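Local coordinates for protein pyocin S8 (Pseudomonas aeruginosa, PDB 6W0V) that probably kills competing bacteria by cutting their DNA, this chain being its H-N-H nuclease domain, bound here by the cognate immunity protein, at residues T14-W17 with L18-A21; Q32-D35 with Q36-K40; K64-R67 with K68-K72; I96-V99 with V100-Q104; R115-P119 with K120-Q124. The protein carries 1 engineered substitution. All coordinates share one frame; numbering follows the deposited sequence.

Contact 1. Residues T14-W17 with L18-A21; sequences TGNW and LAGA
N16 is the first residue of 14-17 to meet the following turn, and it does so with both backbone and side chain. Its carbonyl O accepts the N-H of A19 at 3.1 Å; that N-H comes from above the carbonyl plane, and at 146° the bond is bent. A chi1 of -165° sets CG opposite the backbone N, beside the carbonyl carbon, which brings N16 CB to 3.9 Å from A19 CB and leaves OD1 on the side of L18 N. OD1 takes a hydrogen from a water at 2.6 Å, and the same water receives the N-H of L18 at 2.8 Å. Asparagine suits this place: its short amide can hold a water over the start of a turn. The chain here belongs to the loop joining strands 4-5 and 27-28 of the DNase domain, and from A19 on it coils in helical fashion, with A21 N bonded to L18 O. W17 follows, its indole buried against V27, F52 and V56, and its NE1 bonded to P28 O. L18 lies alongside it, both side chains pointing the same way. One methyl, CD2, sits over the centre of the six-membered ring, 3.3 Å from the centroid and 9° off the normal, in a close CH-pi contact; the same methyl also packs on V116. A second water links W17 O to G20 N, a weak bridge.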
loop_
_atom_site.group_PDB
_atom_site.type_symbol
_atom_site.label_atom_id
_atom_site.label_comp_id
_atom_site.label_asym_id
_atom_site.label_seq_id
_atom_site.Cartn_x
_atom_site.Cartn_y
_atom_site.Cartn_z
ATOM N N THR A 14 18.833 1.767 -5.494
ATOM C CA THR A 14 19.332 2.379 -4.243
ATOM C C THR A 14 18.378 3.515 -3.876
ATOM O O THR A 14 17.577 3.931 -4.744
ATOM C CB THR A 14 20.798 2.800 -4.393
ATOM O OG1 THR A 14 20.862 3.857 -5.348
ATOM C CG2 THR A 14 21.684 1.651 -4.824
ATOM N N GLY A 15 18.434 3.950 -2.623
ATOM C CA GLY A 15 17.618 5.064 -2.113
ATOM C C GLY A 15 16.132 4.768 -2.212
ATOM O O GLY A 15 15.740 3.582 -2.097
ATOM N N ASN A 16 15.333 5.814 -2.418
ATOM C CA ASN A 16 13.860 5.756 -2.264
ATOM C C ASN A 16 13.282 5.118 -3.518
ATOM O O ASN A 16 13.001 5.817 -4.510
ATOM C CB ASN A 16 13.235 7.116 -1.987
ATOM C CG ASN A 16 11.814 6.981 -1.485
ATOM O OD1 ASN A 16 11.116 6.027 -1.819
ATOM N ND2 ASN A 16 11.383 7.931 -0.675
ATOM N N TRP A 17 13.143 3.807 -3.452
ATOM C CA TRP A 17 12.814 2.978 -4.626
ATOM C C TRP A 17 11.558 3.524 -5.308
ATOM O O TRP A 17 11.586 3.739 -6.525
ATOM C CB TRP A 17 12.652 1.539 -4.165
ATOM C CG TRP A 17 12.010 0.670 -5.186
ATOM C CD1 TRP A 17 12.277 0.611 -6.523
ATOM C CD2 TRP A 17 10.994 -0.298 -4.921
ATOM N NE1 TRP A 17 11.476 -0.326 -7.111
ATOM C CE2 TRP A 17 10.682 -0.901 -6.156
ATOM C CE3 TRP A 17 10.316 -0.698 -3.765
ATOM C CZ2 TRP A 17 9.725 -1.901 -6.258
ATOM C CZ3 TRP A 17 9.362 -1.682 -3.875
ATOM C CH2 TRP A 17 9.081 -2.278 -5.105
ATOM N N LEU A 18 10.487 3.751 -4.550
ATOM C CA LEU A 18 9.166 4.066 -5.148
ATOM C C LEU A 18 9.015 5.567 -5.389
ATOM O O LEU A 18 7.972 5.946 -5.944
ATOM C CB LEU A 18 8.061 3.543 -4.234
ATOM C CG LEU A 18 7.981 2.027 -4.129
ATOM C CD1 LEU A 18 6.697 1.617 -3.445
ATOM C CD2 LEU A 18 8.088 1.378 -5.501
ATOM N N ALA A 19 10.014 6.385 -5.057
ATOM C CA ALA A 19 9.999 7.828 -5.394
ATOM C C ALA A 19 9.640 7.981 -6.878
ATOM O O ALA A 19 8.816 8.855 -7.195
ATOM C CB ALA A 19 11.321 8.473 -5.066
ATOM N N GLY A 20 10.205 7.131 -7.740
ATOM C CA GLY A 20 10.014 7.190 -9.203
ATOM C C GLY A 20 8.725 6.525 -9.663
ATOM O O GLY A 20 8.405 6.649 -10.863
ATOM N N ALA A 21 8.005 5.842 -8.767
ATOM C CA ALA A 21 6.760 5.105 -9.098
ATOM C C ALA A 21 5.697 6.087 -9.593
ATOM O O ALA A 21 4.794 5.657 -10.322
ATOM C CB ALA A 21 6.262 4.313 -7.917
HETATM O O HOH W 1 10.323 3.567 -1.811
HETATM O O HOH W 2 12.843 6.349 -8.037
#

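Contact 2. Residues Q32-D35 with Q36-K40; sequences QIAD and QLRGK
The last turn of helix 31-37 and the type II beta turn that leaves it, L37 to K40, are joined here by the carbonyl of A34. Its O accepts two backbone N-H groups. A34 O to L37 N is 2.9 Å, the donor lying above the carbonyl plane; A34 O to R38 N is 2.7 Å, almost head-on to the oxygen. One residue earlier, I33 O takes Q36 N. G39 fills the third place of the beta turn, where phi is positive (83°), a conformation glycine adopts readily because it has no CB. On the solvent side D35 and R38 run alongside one another. The arginine leaves extended and then bends (chi3 52°), folding the guanidinium back over the helix end so that NH2 meets D35 OD1 at 2.8 Å in a nearly straight salt bridge. The carboxylate oxygen lies in the guanidinium plane, while the two groups stand almost perpendicular, 84° apart, and OD1 is used on its anti side. R38 NH1 has another partner in G8 O, so the long arginine ties the helix end to the N-terminal part of the chain. On the buried side I33 CG2 packs on L37 CD1 at 3.9 Å, both branched side chains facing inward, where L37 meets F48 and F52 of helix 45-57. At the end of the turn, K40 stretches back along it, and its NZ bonds to Q36 O at 2.7 Å.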
loop_
_atom_site.group_PDB
_atom_site.type_symbol
_atom_site.label_atom_id
_atom_site.label_comp_id
_atom_site.label_asym_id
_atom_site.label_seq_id
_atom_site.Cartn_x
_atom_site.Cartn_y
_atom_site.Cartn_z
ATOM N N GLN A 32 17.363 -7.154 -5.708
ATOM C CA GLN A 32 17.349 -7.982 -4.474
ATOM C C GLN A 32 15.944 -8.560 -4.274
ATOM O O GLN A 32 15.822 -9.599 -3.613
ATOM C CB GLN A 32 17.800 -7.188 -3.250
ATOM C CG GLN A 32 16.838 -6.089 -2.835
ATOM C CD GLN A 32 17.170 -4.756 -3.452
ATOM O OE1 GLN A 32 17.537 -4.661 -4.619
ATOM N NE2 GLN A 32 17.038 -3.706 -2.658
ATOM N N ILE A 33 14.921 -7.894 -4.806
ATOM C CA ILE A 33 13.521 -8.399 -4.766
ATOM C C ILE A 33 13.386 -9.463 -5.853
ATOM O O ILE A 33 12.874 -10.543 -5.552
ATOM C CB ILE A 33 12.515 -7.247 -4.920
ATOM C CG1 ILE A 33 12.654 -6.256 -3.763
ATOM C CG2 ILE A 33 11.094 -7.769 -5.031
ATOM C CD1 ILE A 33 12.586 -6.915 -2.408
ATOM N N ALA A 34 13.871 -9.177 -7.058
ATOM C CA ALA A 34 13.945 -10.189 -8.131
ATOM C C ALA A 34 14.595 -11.441 -7.539
ATOM O O ALA A 34 14.081 -12.540 -7.756
ATOM C CB ALA A 34 14.702 -9.667 -9.319
ATOM N N ASP A 35 15.648 -11.266 -6.743
ATOM C CA ASP A 35 16.395 -12.396 -6.135
ATOM C C ASP A 35 15.460 -13.289 -5.323
ATOM O O ASP A 35 15.735 -14.484 -5.233
ATOM C CB ASP A 35 17.540 -11.901 -5.260
ATOM C CG ASP A 35 18.674 -11.279 -6.052
ATOM O OD1 ASP A 35 18.755 -11.533 -7.266
ATOM O OD2 ASP A 35 19.462 -10.549 -5.449
ATOM N N GLN A 36 14.414 -12.723 -4.729
ATOM C CA GLN A 36 13.505 -13.455 -3.813
ATOM C C GLN A 36 12.363 -14.097 -4.588
ATOM O O GLN A 36 11.585 -14.833 -3.979
ATOM C CB GLN A 36 12.927 -12.501 -2.768
ATOM C CG GLN A 36 13.988 -11.843 -1.902
ATOM C CD GLN A 36 14.923 -12.876 -1.326
ATOM O OE1 GLN A 36 14.505 -13.967 -0.941
ATOM N NE2 GLN A 36 16.204 -12.554 -1.290
ATOM N N LEU A 37 12.257 -13.820 -5.885
ATOM C CA LEU A 37 11.084 -14.266 -6.668
ATOM C C LEU A 37 11.553 -15.141 -7.810
ATOM O O LEU A 37 10.896 -16.148 -8.066
ATOM C CB LEU A 37 10.344 -13.042 -7.194
ATOM C CG LEU A 37 9.864 -12.088 -6.111
ATOM C CD1 LEU A 37 9.405 -10.788 -6.736
ATOM C CD2 LEU A 37 8.761 -12.727 -5.283
ATOM N N ARG A 38 12.644 -14.735 -8.444
ATOM C CA ARG A 38 13.149 -15.396 -9.656
ATOM C C ARG A 38 13.276 -16.893 -9.393
ATOM O O ARG A 38 13.880 -17.297 -8.392
ATOM C CB ARG A 38 14.492 -14.801 -10.057
ATOM C CG ARG A 38 15.093 -15.508 -11.256
ATOM C CD ARG A 38 16.410 -14.909 -11.647
ATOM N NE ARG A 38 17.302 -14.830 -10.503
ATOM C CZ ARG A 38 17.538 -13.738 -9.787
ATOM N NH1 ARG A 38 16.918 -12.602 -10.060
ATOM N NH2 ARG A 38 18.386 -13.807 -8.776
ATOM N N GLY A 39 12.730 -17.689 -10.307
ATOM C CA GLY A 39 12.883 -19.149 -10.273
ATOM C C GLY A 39 11.883 -19.812 -9.350
ATOM O O GLY A 39 11.814 -21.067 -9.323
ATOM N N LYS A 40 11.115 -19.034 -8.605
ATOM C CA LYS A 40 10.097 -19.630 -7.730
ATOM C C LYS A 40 8.807 -19.780 -8.513
ATOM O O LYS A 40 8.581 -19.006 -9.473
ATOM C CB LYS A 40 9.898 -18.773 -6.486
ATOM C CG LYS A 40 11.144 -18.653 -5.635
ATOM C CD LYS A 40 10.880 -17.914 -4.365
ATOM C CE LYS A 40 12.068 -17.929 -3.433
ATOM N NZ LYS A 40 11.868 -16.988 -2.310
HETATM O O HOH W 3 18.220 -10.063 -9.567
HETATM O O HOH W 4 14.247 -16.660 -5.734
#

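Contact 3. Residues K64-R67 with K68-K72; sequences KYFR and KTNAK
R67 lies just ahead of helix 68-75, at its N-cap, and its carbonyl O receives the N-H of A71 at 2.8 Å, the bond almost in line with C=O. The side chain turns the other way. Bent at chi2 and chi3 (-76° and 56°), it doubles back along the preceding loop and grips the carbonyl O of K64 end-on, NH2 at 3.0 Å and NH1 at 3.2 Å, with that oxygen in the guanidinium plane. Two donors on one acceptor limit the rotation of the group, a task for which arginine is well shaped. The backbone N of R67 is met by a water at 2.9 Å, which also takes a hydrogen from N70 ND2 at 3.0 Å, so the asparagine reaches back to the start of its own helix. This helix start faces the immunity protein: D59 of that chain accepts the backbone N-H of K68, as an acidic group well may at a positively polarised helix N-terminus, and F51 of the same chain packs on R67 and N70. F66 works on the inner side. Its CB lies 4.0 Å from N70 CB, which approaches the ring near its plane, at the edge; ring and amide planes are 78° apart. N70 OD1 also accepts from F81 N. A71 is small enough for its CB to sit near F66 CB, 4.5 Å away, while the phenyl ring goes on to L18 and P80.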
loop_
_atom_site.group_PDB
_atom_site.type_symbol
_atom_site.label_atom_id
_atom_site.label_comp_id
_atom_site.label_asym_id
_atom_site.label_seq_id
_atom_site.Cartn_x
_atom_site.Cartn_y
_atom_site.Cartn_z
ATOM N N LYS A 64 12.334 0.525 4.737
ATOM C CA LYS A 64 12.563 1.744 5.553
ATOM C C LYS A 64 11.836 2.936 4.918
ATOM O O LYS A 64 11.580 3.898 5.635
ATOM C CB LYS A 64 14.055 2.020 5.731
ATOM C CG LYS A 64 14.777 2.541 4.502
ATOM C CD LYS A 64 16.244 2.774 4.761
ATOM C CE LYS A 64 16.979 3.303 3.550
ATOM N NZ LYS A 64 18.431 3.415 3.813
ATOM N N TYR A 65 11.492 2.872 3.630
ATOM C CA TYR A 65 10.813 3.977 2.907
ATOM C C TYR A 65 9.300 3.857 3.048
ATOM O O TYR A 65 8.583 4.634 2.407
ATOM C CB TYR A 65 11.234 3.993 1.441
ATOM C CG TYR A 65 12.655 4.446 1.274
ATOM C CD1 TYR A 65 12.976 5.789 1.357
ATOM C CD2 TYR A 65 13.683 3.536 1.105
ATOM C CE1 TYR A 65 14.282 6.224 1.228
ATOM C CE2 TYR A 65 14.996 3.953 0.976
ATOM C CZ TYR A 65 15.296 5.301 1.041
ATOM O OH TYR A 65 16.586 5.717 0.917
ATOM N N PHE A 66 8.843 2.893 3.843
ATOM C CA PHE A 66 7.413 2.657 4.123
ATOM C C PHE A 66 7.200 2.834 5.608
ATOM O O PHE A 66 8.074 2.453 6.424
ATOM C CB PHE A 66 6.966 1.257 3.715
ATOM C CG PHE A 66 7.157 0.993 2.251
ATOM C CD1 PHE A 66 8.391 0.578 1.788
ATOM C CD2 PHE A 66 6.135 1.211 1.347
ATOM C CE1 PHE A 66 8.590 0.341 0.438
ATOM C CE2 PHE A 66 6.333 0.963 -0.004
ATOM C CZ PHE A 66 7.564 0.544 -0.448
ATOM N N ARG A 67 6.061 3.412 5.931
ATOM C CA ARG A 67 5.690 3.604 7.340
ATOM C C ARG A 67 4.978 2.340 7.809
ATOM O O ARG A 67 4.900 1.362 7.074
ATOM C CB ARG A 67 4.948 4.932 7.492
ATOM C CG ARG A 67 5.755 6.126 6.992
ATOM C CD ARG A 67 6.868 6.562 7.927
ATOM N NE ARG A 67 7.816 5.511 8.263
ATOM C CZ ARG A 67 8.861 5.146 7.524
ATOM N NH1 ARG A 67 9.122 5.740 6.371
ATOM N NH2 ARG A 67 9.647 4.172 7.951
ATOM N N LYS A 68 4.544 2.315 9.053
ATOM C CA LYS A 68 4.297 1.044 9.760
ATOM C C LYS A 68 3.109 0.310 9.147
ATOM O O LYS A 68 3.213 -0.899 9.003
ATOM C CB LYS A 68 4.110 1.315 11.248
ATOM C CG LYS A 68 5.435 1.456 11.965
ATOM C CD LYS A 68 5.314 1.824 13.412
ATOM C CE LYS A 68 6.668 1.971 14.069
ATOM N NZ LYS A 68 6.554 1.961 15.543
ATOM N N THR A 69 2.010 0.990 8.835
ATOM C CA THR A 69 0.829 0.277 8.287
ATOM C C THR A 69 1.196 -0.257 6.908
ATOM O O THR A 69 0.871 -1.408 6.647
ATOM C CB THR A 69 -0.439 1.130 8.314
ATOM O OG1 THR A 69 -0.181 2.358 7.645
ATOM C CG2 THR A 69 -0.899 1.365 9.730
ATOM N N ASN A 70 1.877 0.531 6.080
ATOM C CA ASN A 70 2.292 0.008 4.753
ATOM C C ASN A 70 3.179 -1.206 4.966
ATOM O O ASN A 70 2.932 -2.232 4.317
ATOM C CB ASN A 70 2.979 1.066 3.899
ATOM C CG ASN A 70 1.991 1.660 2.928
ATOM O OD1 ASN A 70 0.951 1.054 2.674
ATOM N ND2 ASN A 70 2.290 2.834 2.407
ATOM N N ALA A 71 4.178 -1.094 5.826
ATOM C CA ALA A 71 5.148 -2.181 6.054
ATOM C C ALA A 71 4.399 -3.395 6.602
ATOM O O ALA A 71 4.669 -4.508 6.176
ATOM C CB ALA A 71 6.235 -1.746 6.985
ATOM N N LYS A 72 3.489 -3.177 7.538
ATOM C CA LYS A 72 2.706 -4.266 8.149
ATOM C C LYS A 72 1.938 -4.980 7.046
ATOM O O LYS A 72 1.988 -6.209 6.984
ATOM C CB LYS A 72 1.708 -3.725 9.167
ATOM C CG LYS A 72 0.833 -4.797 9.792
ATOM C CD LYS A 72 1.597 -5.720 10.688
ATOM C CE LYS A 72 0.726 -6.803 11.285
ATOM N NZ LYS A 72 1.498 -7.680 12.197
HETATM O O HOH W 5 4.275 4.475 3.888
#

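Contact 4. Residues I96-V99 with V100-Q104; sequences IHHV and VQISQ
I102 is set over the ring of H98 by a short 3-10 turn whose closing bond, Q104 N to Q101 O, is 2.8 Å. H98 ends strand 95-98, in the segment where the H-N-H nucleases have their paired histidines, and the chain then leaves the sheet for the long loop before strand 114-117. No hydrogen bond crosses between 96-99 and 100-104; what joins them is a CH-pi contact. I102 CD1 sits over one face of the imidazole, 3.6 Å from its centroid and 29° off the normal, shifted toward the rim and nearest CG and CD2. H98 CB is also close to V100 O, at 3.5 Å, so the loop curls round the base of the ring. Histidine suits the place because it offers a flat face to an aliphatic group and a polar edge elsewhere: NE2 bonds to V108 O, which fixes how the ring is turned, and W45 meets the ring as well. V99 and V100 take the bend itself. V100 N bonds to the side chain of N113, and I102, on an exposed part of the loop, reaches H98 with its terminal methyl, I102 CD1 lying 3.4 Å from H98 CD2.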
loop_
_atom_site.group_PDB
_atom_site.type_symbol
_atom_site.label_atom_id
_atom_site.label_comp_id
_atom_site.label_asym_id
_atom_site.label_seq_id
_atom_site.Cartn_x
_atom_site.Cartn_y
_atom_site.Cartn_z
ATOM N N ILE A 96 1.847 -3.086 -9.547
ATOM C CA ILE A 96 2.911 -3.774 -10.309
ATOM C C ILE A 96 2.401 -3.856 -11.738
ATOM O O ILE A 96 1.416 -4.557 -11.957
ATOM C CB ILE A 96 3.213 -5.142 -9.701
ATOM C CG1 ILE A 96 3.609 -5.024 -8.231
ATOM C CG2 ILE A 96 4.270 -5.840 -10.531
ATOM C CD1 ILE A 96 3.625 -6.335 -7.506
ATOM N N HIS A 97 3.007 -3.078 -12.623
ATOM C CA HIS A 97 2.553 -2.901 -14.016
ATOM C C HIS A 97 3.343 -3.853 -14.897
ATOM O O HIS A 97 4.562 -3.943 -14.733
ATOM C CB HIS A 97 2.747 -1.459 -14.462
ATOM C CG HIS A 97 2.434 -1.269 -15.899
ATOM N ND1 HIS A 97 1.162 -1.469 -16.397
ATOM C CD2 HIS A 97 3.214 -0.914 -16.940
ATOM C CE1 HIS A 97 1.170 -1.227 -17.691
ATOM N NE2 HIS A 97 2.416 -0.891 -18.046
ATOM N N HIS A 98 2.644 -4.538 -15.787
ATOM C CA HIS A 98 3.263 -5.345 -16.862
ATOM C C HIS A 98 3.558 -4.417 -18.030
ATOM O O HIS A 98 2.594 -3.939 -18.646
ATOM C CB HIS A 98 2.341 -6.485 -17.231
ATOM C CG HIS A 98 2.318 -7.500 -16.155
ATOM N ND1 HIS A 98 1.379 -7.483 -15.156
ATOM C CD2 HIS A 98 3.147 -8.531 -15.901
ATOM C CE1 HIS A 98 1.606 -8.497 -14.347
ATOM N NE2 HIS A 98 2.678 -9.161 -14.791
ATOM N N VAL A 99 4.837 -4.142 -18.267
ATOM C CA VAL A 99 5.292 -3.147 -19.278
ATOM C C VAL A 99 4.765 -3.595 -20.636
ATOM O O VAL A 99 4.116 -2.789 -21.327
ATOM C CB VAL A 99 6.821 -2.994 -19.283
ATOM C CG1 VAL A 99 7.287 -2.103 -20.423
ATOM C CG2 VAL A 99 7.312 -2.460 -17.952
ATOM N N VAL A 100 5.048 -4.843 -20.991
ATOM C CA VAL A 100 4.365 -5.522 -22.124
ATOM C C VAL A 100 3.118 -6.156 -21.523
ATOM O O VAL A 100 3.254 -7.002 -20.619
ATOM C CB VAL A 100 5.254 -6.564 -22.823
ATOM C CG1 VAL A 100 4.485 -7.302 -23.908
ATOM C CG2 VAL A 100 6.515 -5.933 -23.387
ATOM N N GLN A 101 1.955 -5.737 -21.994
ATOM C CA GLN A 101 0.665 -6.201 -21.447
ATOM C C GLN A 101 0.556 -7.711 -21.667
ATOM O O GLN A 101 0.979 -8.209 -22.734
ATOM C CB GLN A 101 -0.464 -5.404 -22.087
ATOM C CG GLN A 101 -0.378 -3.923 -21.754
ATOM C CD GLN A 101 -1.413 -3.105 -22.484
ATOM O OE1 GLN A 101 -2.341 -3.638 -23.089
ATOM N NE2 GLN A 101 -1.259 -1.792 -22.432
ATOM N N ILE A 102 -0.007 -8.406 -20.689
ATOM C CA ILE A 102 -0.217 -9.879 -20.749
ATOM C C ILE A 102 -1.020 -10.192 -22.008
ATOM O O ILE A 102 -0.656 -11.144 -22.696
ATOM C CB ILE A 102 -0.919 -10.373 -19.475
ATOM C CG1 ILE A 102 -0.159 -9.902 -18.235
ATOM C CG2 ILE A 102 -1.099 -11.882 -19.509
ATOM C CD1 ILE A 102 1.322 -9.722 -18.470
ATOM N N SER A 103 -2.035 -9.375 -22.298
ATOM C CA SER A 103 -2.921 -9.493 -23.486
ATOM C C SER A 103 -2.111 -9.403 -24.787
ATOM O O SER A 103 -2.606 -9.900 -25.813
ATOM C CB SER A 103 -3.999 -8.443 -23.454
ATOM O OG SER A 103 -3.441 -7.147 -23.609
ATOM N N GLN A 104 -0.932 -8.776 -24.747
ATOM C CA GLN A 104 -0.034 -8.609 -25.922
ATOM C C GLN A 104 1.178 -9.541 -25.802
ATOM O O GLN A 104 2.206 -9.255 -26.450
ATOM C CB GLN A 104 0.386 -7.147 -26.051
ATOM C CG GLN A 104 -0.801 -6.199 -26.157
ATOM C CD GLN A 104 -0.472 -4.926 -26.898
ATOM O OE1 GLN A 104 -1.050 -3.872 -26.642
ATOM N NE2 GLN A 104 0.457 -5.014 -27.835
#

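Contact 5. Residues R115-P119 with K120-Q124; sequences RVMTP and KMHIQ
T118 and M121 form the cap of the short helix 119-122: T118 OG1 accepts the N-H of M121 at 3.2 Å and 161°. The threonine oxygen stands between its own backbone N and carbonyl carbon (chi1 63°), the rotation that points it at the first turn. OG1 is bonded to the carboxylate of E86 too, so this buried hydroxyl has two partners. Threonine fits an N-cap because its oxygen is one bond from CB, and P119 fits the next position because the first residue of a helix needs no N-H of its own.

Backbone bonds make up the second group. T118 O accepts H122 N at 2.7 Å, close to head-on, and P119 O accepts I123 N at 2.8 Å. Ahead of the helix, the backbone of T118 also pairs with A21.

The packing is that of sulfur and hydrocarbon. M117 runs extended from the strand end and crosses H122 at about a right angle; its SD lies 3.7 Å from H122 CA and 3.9 Å from H122 CD2, at an oblique angle to the imidazole. The long, flexible thioether reaches from the strand to the side of the helix. M117 CB also nears M121 CB, at 4.3 Å, and M121 folds its CB and CG about T118 OG1. The H122 ring goes on to meet that of H97.

A strand running through a threonine cap into a short helix, with histidines brought together from strand and helix, is consistent with the beta-beta-alpha core of the His-Me finger nucleases.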
loop_
_atom_site.group_PDB
_atom_site.type_symbol
_atom_site.label_atom_id
_atom_site.label_comp_id
_atom_site.label_asym_id
_atom_site.label_seq_id
_atom_site.Cartn_x
_atom_site.Cartn_y
_atom_site.Cartn_z
ATOM N N ARG A 115 6.990 -3.003 -13.639
ATOM C CA ARG A 115 7.340 -1.683 -13.096
ATOM C C ARG A 115 6.402 -1.440 -11.942
ATOM O O ARG A 115 5.230 -1.769 -12.067
ATOM C CB ARG A 115 7.121 -0.589 -14.134
ATOM C CG ARG A 115 7.931 -0.798 -15.393
ATOM C CD ARG A 115 9.384 -0.818 -15.053
ATOM N NE ARG A 115 9.935 0.502 -14.819
ATOM C CZ ARG A 115 11.194 0.802 -15.107
ATOM N NH1 ARG A 115 11.678 2.004 -14.855
ATOM N NH2 ARG A 115 11.971 -0.112 -15.656
ATOM N N VAL A 116 6.893 -0.845 -10.878
ATOM C CA VAL A 116 5.956 -0.394 -9.829
ATOM C C VAL A 116 5.576 1.043 -10.157
ATOM O O VAL A 116 6.446 1.844 -10.509
ATOM C CB VAL A 116 6.532 -0.595 -8.432
ATOM C CG1 VAL A 116 5.575 -0.052 -7.386
ATOM C CG2 VAL A 116 6.814 -2.064 -8.208
ATOM N N MET A 117 4.282 1.300 -10.111
ATOM C CA MET A 117 3.706 2.594 -10.501
ATOM C C MET A 117 2.689 2.973 -9.446
ATOM O O MET A 117 2.066 2.090 -8.867
ATOM C CB MET A 117 2.982 2.481 -11.837
ATOM C CG MET A 117 3.882 2.055 -12.943
ATOM S SD MET A 117 2.940 2.118 -14.439
ATOM C CE MET A 117 4.261 2.243 -15.640
ATOM N N THR A 118 2.501 4.257 -9.249
ATOM C CA THR A 118 1.313 4.722 -8.524
ATOM C C THR A 118 0.122 4.522 -9.442
ATOM O O THR A 118 0.275 4.483 -10.661
ATOM C CB THR A 118 1.475 6.182 -8.136
ATOM O OG1 THR A 118 1.569 6.898 -9.368
ATOM C CG2 THR A 118 2.684 6.389 -7.254
ATOM N N PRO A 119 -1.091 4.391 -8.884
ATOM C CA PRO A 119 -2.298 4.319 -9.699
ATOM C C PRO A 119 -2.370 5.476 -10.694
ATOM O O PRO A 119 -2.775 5.260 -11.810
ATOM C CB PRO A 119 -3.400 4.414 -8.649
ATOM C CG PRO A 119 -2.792 3.721 -7.459
ATOM C CD PRO A 119 -1.356 4.187 -7.456
ATOM N N LYS A 120 -1.995 6.674 -10.246
ATOM C CA LYS A 120 -2.053 7.899 -11.076
ATOM C C LYS A 120 -1.227 7.669 -12.339
ATOM O O LYS A 120 -1.710 7.999 -13.430
ATOM C CB LYS A 120 -1.529 9.103 -10.297
ATOM C CG LYS A 120 -1.619 10.425 -11.035
ATOM C CD LYS A 120 -0.928 11.549 -10.299
ATOM C CE LYS A 120 -0.595 12.724 -11.194
ATOM N NZ LYS A 120 0.260 12.329 -12.340
ATOM N N MET A 121 -0.024 7.119 -12.192
ATOM C CA MET A 121 0.848 6.824 -13.354
ATOM C C MET A 121 0.283 5.613 -14.093
ATOM O O MET A 121 0.216 5.651 -15.326
ATOM C CB MET A 121 2.286 6.539 -12.920
ATOM C CG MET A 121 3.073 7.794 -12.611
ATOM S SD MET A 121 2.757 9.146 -13.786
ATOM C CE MET A 121 3.049 8.318 -15.348
ATOM N N HIS A 122 -0.115 4.587 -13.347
ATOM C CA HIS A 122 -0.540 3.273 -13.889
ATOM C C HIS A 122 -1.715 3.451 -14.851
ATOM O O HIS A 122 -1.710 2.839 -15.927
ATOM C CB HIS A 122 -0.901 2.345 -12.737
ATOM C CG HIS A 122 -1.077 0.939 -13.179
ATOM N ND1 HIS A 122 -1.986 0.094 -12.597
ATOM C CD2 HIS A 122 -0.470 0.240 -14.159
ATOM C CE1 HIS A 122 -1.918 -1.085 -13.181
ATOM N NE2 HIS A 122 -1.000 -1.020 -14.151
ATOM N N ILE A 123 -2.680 4.285 -14.475
ATOM C CA ILE A 123 -3.962 4.456 -15.215
ATOM C C ILE A 123 -3.698 5.193 -16.536
ATOM O O ILE A 123 -4.551 5.102 -17.443
ATOM C CB ILE A 123 -4.976 5.172 -14.309
ATOM C CG1 ILE A 123 -6.418 4.813 -14.663
ATOM C CG2 ILE A 123 -4.740 6.674 -14.281
ATOM C CD1 ILE A 123 -7.366 4.997 -13.508
ATOM N N GLN A 124 -2.554 5.874 -16.647
ATOM C CA GLN A 124 -2.144 6.606 -17.873
ATOM C C GLN A 124 -1.511 5.617 -18.856
ATOM O O GLN A 124 -1.234 6.026 -19.996
ATOM C CB GLN A 124 -1.230 7.772 -17.504
ATOM C CG GLN A 124 -1.924 8.778 -16.603
ATOM C CD GLN A 124 -1.049 9.960 -16.268
ATOM O OE1 GLN A 124 -0.685 10.175 -15.114
ATOM N NE2 GLN A 124 -0.704 10.734 -17.284
#

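In the fold
The five contacts come one after another along the chain, all within the colicin/pyocin DNase domain. Contacts 4 and 5 share the antiparallel sheet: strands 95-98 and 114-117 are neighbours, H97 N probably bonds to R115 O, and their centres lie about 12 Å apart. The centre of contact 1 is about 14 Å from those of contacts 3 and 5; its loop packs on V116 of contact 5 and on Y65 and F66 of contact 3. Contact 2, on helix 31-37, touches none of the rest and lies across the chain's centre from contact 5, centres about 22 Å apart. Contact 3 meets the immunity protein; its centre is about 27 Å from that of contact 4, so the immunity protein here binds away from that strand end.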